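Local coordinates for uncharacterized protein lp_1913 (Lactobacillus plantarum, PDB 3FLH) that is of unknown function but adopts the rhodanese-like fold, and probably lacks the sulfurtransferase activity of catalytic rhodaneses, at residues Lys47-Lys51 and Leu107-Lys111; Tyr12-Tyr16 and Lys87-Leu91. All coordinates share one frame; numbering follows the deposited sequence.

Contact 1: residues Lys47-Lys51 and Leu107-Lys111; sequences KDQIK and LEGWK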
loop_
_atom_site.group_PDB
_atom_site.type_symbol
_atom_site.label_atom_id
_atom_site.label_comp_id
_atom_site.label_asym_id
_atom_site.label_seq_id
_atom_site.Cartn_x
_atom_site.Cartn_y
_atom_site.Cartn_z
ATOM N N LYS B 47 21.343 -12.253 -1.029
ATOM C CA LYS B 47 20.837 -13.609 -0.886
ATOM C C LYS B 47 19.944 -13.815 0.337
ATOM O O LYS B 47 20.044 -14.839 1.012
ATOM C CB LYS B 47 22.015 -14.594 -0.827
ATOM C CG LYS B 47 22.809 -14.690 -2.132
ATOM C CD LYS B 47 21.916 -15.134 -3.289
ATOM C CE LYS B 47 22.724 -15.360 -4.559
ATOM N NZ LYS B 47 21.873 -15.763 -5.710
ATOM N N ASP B 48 19.071 -12.849 0.613
ATOM C CA ASP B 48 18.161 -12.928 1.750
ATOM C C ASP B 48 16.728 -13.221 1.315
ATOM O O ASP B 48 15.773 -12.813 1.971
ATOM C CB ASP B 48 18.197 -11.621 2.551
ATOM C CG ASP B 48 17.960 -10.388 1.685
ATOM O OD1 ASP B 48 17.852 -9.282 2.253
ATOM O OD2 ASP B 48 17.885 -10.514 0.440
ATOM N N GLN B 49 16.581 -13.945 0.214
ATOM C CA GLN B 49 15.255 -14.265 -0.294
ATOM C C GLN B 49 14.521 -15.290 0.566
ATOM O O GLN B 49 15.115 -15.971 1.409
ATOM C CB GLN B 49 15.349 -14.799 -1.723
ATOM C CG GLN B 49 15.956 -16.188 -1.811
ATOM C CD GLN B 49 17.444 -16.172 -2.111
ATOM O OE1 GLN B 49 18.159 -15.234 -1.749
ATOM N NE2 GLN B 49 17.921 -17.226 -2.767
ATOM N N ILE B 50 13.218 -15.375 0.339
ATOM C CA ILE B 50 12.352 -16.311 1.029
ATOM C C ILE B 50 12.732 -17.707 0.536
ATOM O O ILE B 50 13.079 -17.892 -0.636
ATOM C CB ILE B 50 10.858 -16.010 0.695
ATOM C CG1 ILE B 50 10.455 -14.671 1.325
ATOM C CG2 ILE B 50 9.960 -17.138 1.182
ATOM C CD1 ILE B 50 9.041 -14.212 1.005
ATOM N N LYS B 51 12.677 -18.682 1.438
ATOM C CA LYS B 51 13.017 -20.065 1.114
ATOM C C LYS B 51 12.339 -20.536 -0.175
ATOM O O LYS B 51 11.124 -20.422 -0.325
ATOM C CB LYS B 51 12.618 -20.975 2.276
ATOM C CG LYS B 51 12.956 -22.432 2.057
ATOM C CD LYS B 51 12.606 -23.289 3.267
ATOM C CE LYS B 51 12.959 -24.754 3.001
ATOM N NZ LYS B 51 14.422 -24.934 2.718
ATOM N N LEU B 107 8.661 -8.868 1.834
ATOM C CA LEU B 107 9.858 -9.419 2.465
ATOM C C LEU B 107 10.057 -8.900 3.881
ATOM O O LEU B 107 10.415 -9.660 4.785
ATOM C CB LEU B 107 11.101 -9.095 1.633
ATOM C CG LEU B 107 12.401 -9.709 2.168
ATOM C CD1 LEU B 107 12.263 -11.226 2.226
ATOM C CD2 LEU B 107 13.572 -9.317 1.273
ATOM N N GLU B 108 9.829 -7.604 4.070
ATOM C CA GLU B 108 9.978 -6.981 5.381
ATOM C C GLU B 108 9.083 -7.693 6.392
ATOM O O GLU B 108 9.529 -8.063 7.475
ATOM C CB GLU B 108 9.600 -5.494 5.308
ATOM C CG GLU B 108 9.752 -4.746 6.626
ATOM C CD GLU B 108 9.034 -3.408 6.632
ATOM O OE1 GLU B 108 7.785 -3.400 6.544
ATOM O OE2 GLU B 108 9.715 -2.364 6.725
ATOM N N GLY B 109 7.816 -7.888 6.036
ATOM C CA GLY B 109 6.894 -8.565 6.936
ATOM C C GLY B 109 7.304 -10.002 7.202
ATOM O O GLY B 109 7.283 -10.463 8.345
ATOM N N TRP B 110 7.681 -10.710 6.142
ATOM C CA TRP B 110 8.105 -12.108 6.247
ATOM C C TRP B 110 9.266 -12.253 7.235
ATOM O O TRP B 110 9.240 -13.122 8.109
ATOM C CB TRP B 110 8.504 -12.628 4.860
ATOM C CG TRP B 110 8.769 -14.097 4.787
ATOM C CD1 TRP B 110 9.956 -14.738 5.022
ATOM C CD2 TRP B 110 7.826 -15.117 4.432
ATOM N NE1 TRP B 110 9.807 -16.095 4.828
ATOM C CE2 TRP B 110 8.511 -16.352 4.468
ATOM C CE3 TRP B 110 6.466 -15.106 4.087
ATOM C CZ2 TRP B 110 7.884 -17.562 4.173
ATOM C CZ3 TRP B 110 5.839 -16.314 3.793
ATOM C CH2 TRP B 110 6.550 -17.524 3.837
ATOM N N LYS B 111 10.279 -11.403 7.098
ATOM C CA LYS B 111 11.420 -11.445 8.002
ATOM C C LYS B 111 10.960 -11.036 9.398
ATOM O O LYS B 111 11.397 -11.605 10.398
ATOM C CB LYS B 111 12.521 -10.491 7.532
ATOM C CG LYS B 111 13.238 -10.926 6.273
ATOM C CD LYS B 111 14.407 -10.011 5.991
ATOM C CE LYS B 111 15.247 -10.527 4.834
ATOM N NZ LYS B 111 16.428 -9.650 4.621
#
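D48 and K111 close one end of this contact with a salt bridge, and I50 closes the other by lying across the indole of W110. The K111 chain runs extended past L107 and brings NZ to 2.8 Å from D48 OD1, crossing the aspartate at about a right angle. The ammonium meets this oxygen from above the carboxylate plane, 36° out of it. D48 OD2 is engaged by R39 NH1, so each carboxylate oxygen has a cationic partner and the group is held between two positive charges. The carbonyl of the same residue fares differently: D48 O is buried without a polar partner, with L107 CD1 3.9 Å away and the K111 methylene CE 3.7 Å away. I50 N, in contrast, is bound by Y77 OH. The I50 side chain supplies a CH-pi contact, its CG1 standing 3.7 Å from the centroid of the five-membered ring of W110, 10° off the normal. On the benzo side of the indole, I50 CG2 reaches W110 CZ2 at 3.7 Å. W110 CG lies anti to the backbone N (chi1 -172°), which turns the indole toward the loop, and NE1 gives its hydrogen to P116 O. Replacing W110 by an alanine would probably strip I50 of its aromatic floor and leave P116 O without this donor. The last helix of the chain, 106-112, is thus fixed to the loop between strands 33-37 and 54-55 of the rhodanese-like alpha/beta fold.

Contact 2: residues Tyr12-Tyr16 and Lys87-Leu91; sequences YLSLY and KTALL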
loop_
_atom_site.group_PDB
_atom_site.type_symbol
_atom_site.label_atom_id
_atom_site.label_comp_id
_atom_site.label_asym_id
_atom_site.label_seq_id
_atom_site.Cartn_x
_atom_site.Cartn_y
_atom_site.Cartn_z
ATOM N N TYR B 12 -9.593 -5.728 -4.034
ATOM C CA TYR B 12 -8.236 -5.371 -3.610
ATOM C C TYR B 12 -7.600 -6.524 -2.820
ATOM O O TYR B 12 -6.432 -6.857 -3.026
ATOM C CB TYR B 12 -8.263 -4.097 -2.749
ATOM C CG TYR B 12 -6.888 -3.564 -2.378
ATOM C CD1 TYR B 12 -6.224 -2.654 -3.201
ATOM C CD2 TYR B 12 -6.248 -3.982 -1.214
ATOM C CE1 TYR B 12 -4.954 -2.174 -2.875
ATOM C CE2 TYR B 12 -4.975 -3.510 -0.878
ATOM C CZ TYR B 12 -4.336 -2.610 -1.711
ATOM O OH TYR B 12 -3.073 -2.155 -1.396
ATOM N N LEU B 13 -8.369 -7.128 -1.916
ATOM C CA LEU B 13 -7.855 -8.231 -1.116
ATOM C C LEU B 13 -7.630 -9.485 -1.958
ATOM O O LEU B 13 -6.758 -10.298 -1.645
ATOM C CB LEU B 13 -8.803 -8.538 0.056
ATOM C CG LEU B 13 -8.788 -7.513 1.191
ATOM C CD1 LEU B 13 -9.868 -7.822 2.214
ATOM C CD2 LEU B 13 -7.403 -7.521 1.851
ATOM N N SER B 14 -8.398 -9.638 -3.035
ATOM C CA SER B 14 -8.248 -10.811 -3.906
ATOM C C SER B 14 -6.900 -10.801 -4.618
ATOM O O SER B 14 -6.525 -11.778 -5.267
ATOM C CB SER B 14 -9.361 -10.858 -4.958
ATOM O OG SER B 14 -9.170 -9.866 -5.949
ATOM N N LEU B 15 -6.180 -9.690 -4.507
ATOM C CA LEU B 15 -4.873 -9.553 -5.143
ATOM C C LEU B 15 -3.772 -10.129 -4.264
ATOM O O LEU B 15 -2.681 -10.432 -4.746
ATOM C CB LEU B 15 -4.561 -8.078 -5.404
ATOM C CG LEU B 15 -5.509 -7.286 -6.303
ATOM C CD1 LEU B 15 -5.121 -5.820 -6.254
ATOM C CD2 LEU B 15 -5.450 -7.824 -7.735
ATOM N N TYR B 16 -4.064 -10.285 -2.975
ATOM C CA TYR B 16 -3.072 -10.785 -2.029
ATOM C C TYR B 16 -3.290 -12.199 -1.516
ATOM O O TYR B 16 -4.385 -12.756 -1.603
ATOM C CB TYR B 16 -2.985 -9.859 -0.808
ATOM C CG TYR B 16 -2.512 -8.452 -1.085
ATOM C CD1 TYR B 16 -3.383 -7.488 -1.593
ATOM C CD2 TYR B 16 -1.197 -8.075 -0.813
ATOM C CE1 TYR B 16 -2.956 -6.179 -1.816
ATOM C CE2 TYR B 16 -0.756 -6.770 -1.033
ATOM C CZ TYR B 16 -1.643 -5.826 -1.533
ATOM O OH TYR B 16 -1.217 -4.533 -1.752
ATOM N N LYS B 87 2.423 -5.100 -7.587
ATOM C CA LYS B 87 1.226 -4.992 -8.406
ATOM C C LYS B 87 1.561 -4.989 -9.891
ATOM O O LYS B 87 0.827 -5.555 -10.702
ATOM C CB LYS B 87 0.436 -3.733 -8.031
ATOM C CG LYS B 87 -0.172 -3.777 -6.626
ATOM C CD LYS B 87 -0.914 -2.483 -6.316
ATOM C CE LYS B 87 -1.432 -2.431 -4.879
ATOM N NZ LYS B 87 -2.416 -3.495 -4.576
ATOM N N THR B 88 2.673 -4.360 -10.251
ATOM C CA THR B 88 3.079 -4.321 -11.644
ATOM C C THR B 88 3.398 -5.740 -12.123
ATOM O O THR B 88 2.990 -6.138 -13.213
ATOM C CB THR B 88 4.283 -3.367 -11.821
ATOM O OG1 THR B 88 3.850 -2.032 -11.530
ATOM C CG2 THR B 88 4.816 -3.410 -13.243
ATOM N N ALA B 89 4.106 -6.506 -11.301
ATOM C CA ALA B 89 4.424 -7.888 -11.657
ATOM C C ALA B 89 3.115 -8.680 -11.733
ATOM O O ALA B 89 2.902 -9.448 -12.667
ATOM C CB ALA B 89 5.347 -8.510 -10.604
ATOM N N LEU B 90 2.243 -8.485 -10.742
ATOM C CA LEU B 90 0.966 -9.187 -10.713
ATOM C C LEU B 90 0.172 -8.932 -11.990
ATOM O O LEU B 90 -0.405 -9.859 -12.559
ATOM C CB LEU B 90 0.135 -8.765 -9.491
ATOM C CG LEU B 90 -1.155 -9.560 -9.218
ATOM C CD1 LEU B 90 -0.818 -11.042 -8.997
ATOM C CD2 LEU B 90 -1.868 -9.007 -7.989
ATOM N N LEU B 91 0.148 -7.682 -12.446
ATOM C CA LEU B 91 -0.588 -7.324 -13.658
ATOM C C LEU B 91 -0.059 -8.069 -14.879
ATOM O O LEU B 91 -0.827 -8.503 -15.745
ATOM C CB LEU B 91 -0.510 -5.811 -13.901
ATOM C CG LEU B 91 -1.239 -5.290 -15.145
ATOM C CD1 LEU B 91 -2.689 -5.741 -15.123
ATOM C CD2 LEU B 91 -1.157 -3.766 -15.188
#
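K87 reaches from helix 85-95 to the turn that follows helix 3-13, and its NZ comes in beside two tyrosines. The lysine is straight through its methylenes and bends only at the end, where chi4 is -62°; this last kink sets NZ 3.2 Å from Y16 OH and 3.3 Å from Y12 CE1. Its approach is oblique to both rings, and its chain crosses Y12 at about a right angle. The two phenols are tied together in turn, Y16 OH donating to Y12 OH over 3.0 Å. They start from different conformations: Y12 CG stands anti to its backbone N (chi1 -174°), whereas Y16 CG is beside its own N and anti to the carbonyl carbon, yet both hydroxyls end next to the lysine. A type I turn from L13 to Y16 brings the tyrosines onto the same side, and Y12 O sits at the edge of the Y16 ring, in its plane. Away from the polar end, L15 and L90 point at one another. L15 CD2 touches L90 CD2 at 3.8 Å, while the same L90 methyl lies 3.6 Å from L15 O. Other subunits join in: K87 makes a cation-pi contact with Y12 of the second subunit, and Y12 OH bonds T83 OG1 of the third. An ammonium this near the phenols would probably polarise the Y16 hydroxyl and strengthen its donation to Y12, so that a buried lysine is coupled to the subunit interface through tyrosines.

Overall arrangement
Contacts 1 and 2 lie on opposite sides of the chain's centre, their own centres 19 Å apart and their nearest atoms about 10 Å apart, so neither touches the other. Their segments alternate along the chain, and strand 99-103 connects them: L103 packs on I50 and W110 of contact 1, while A100 and E102 face contact 2. Contact 2 looks onto neighbouring subunits, whereas contact 1 joins parts of a single chain. Both border the loop between strand 73-77 and helix 85-95, where catalytic rhodaneses carry their cysteine; this chain has none. L107 and E108 form backbone hydrogen bonds with D78 and W79 there, and K87 follows in the helix.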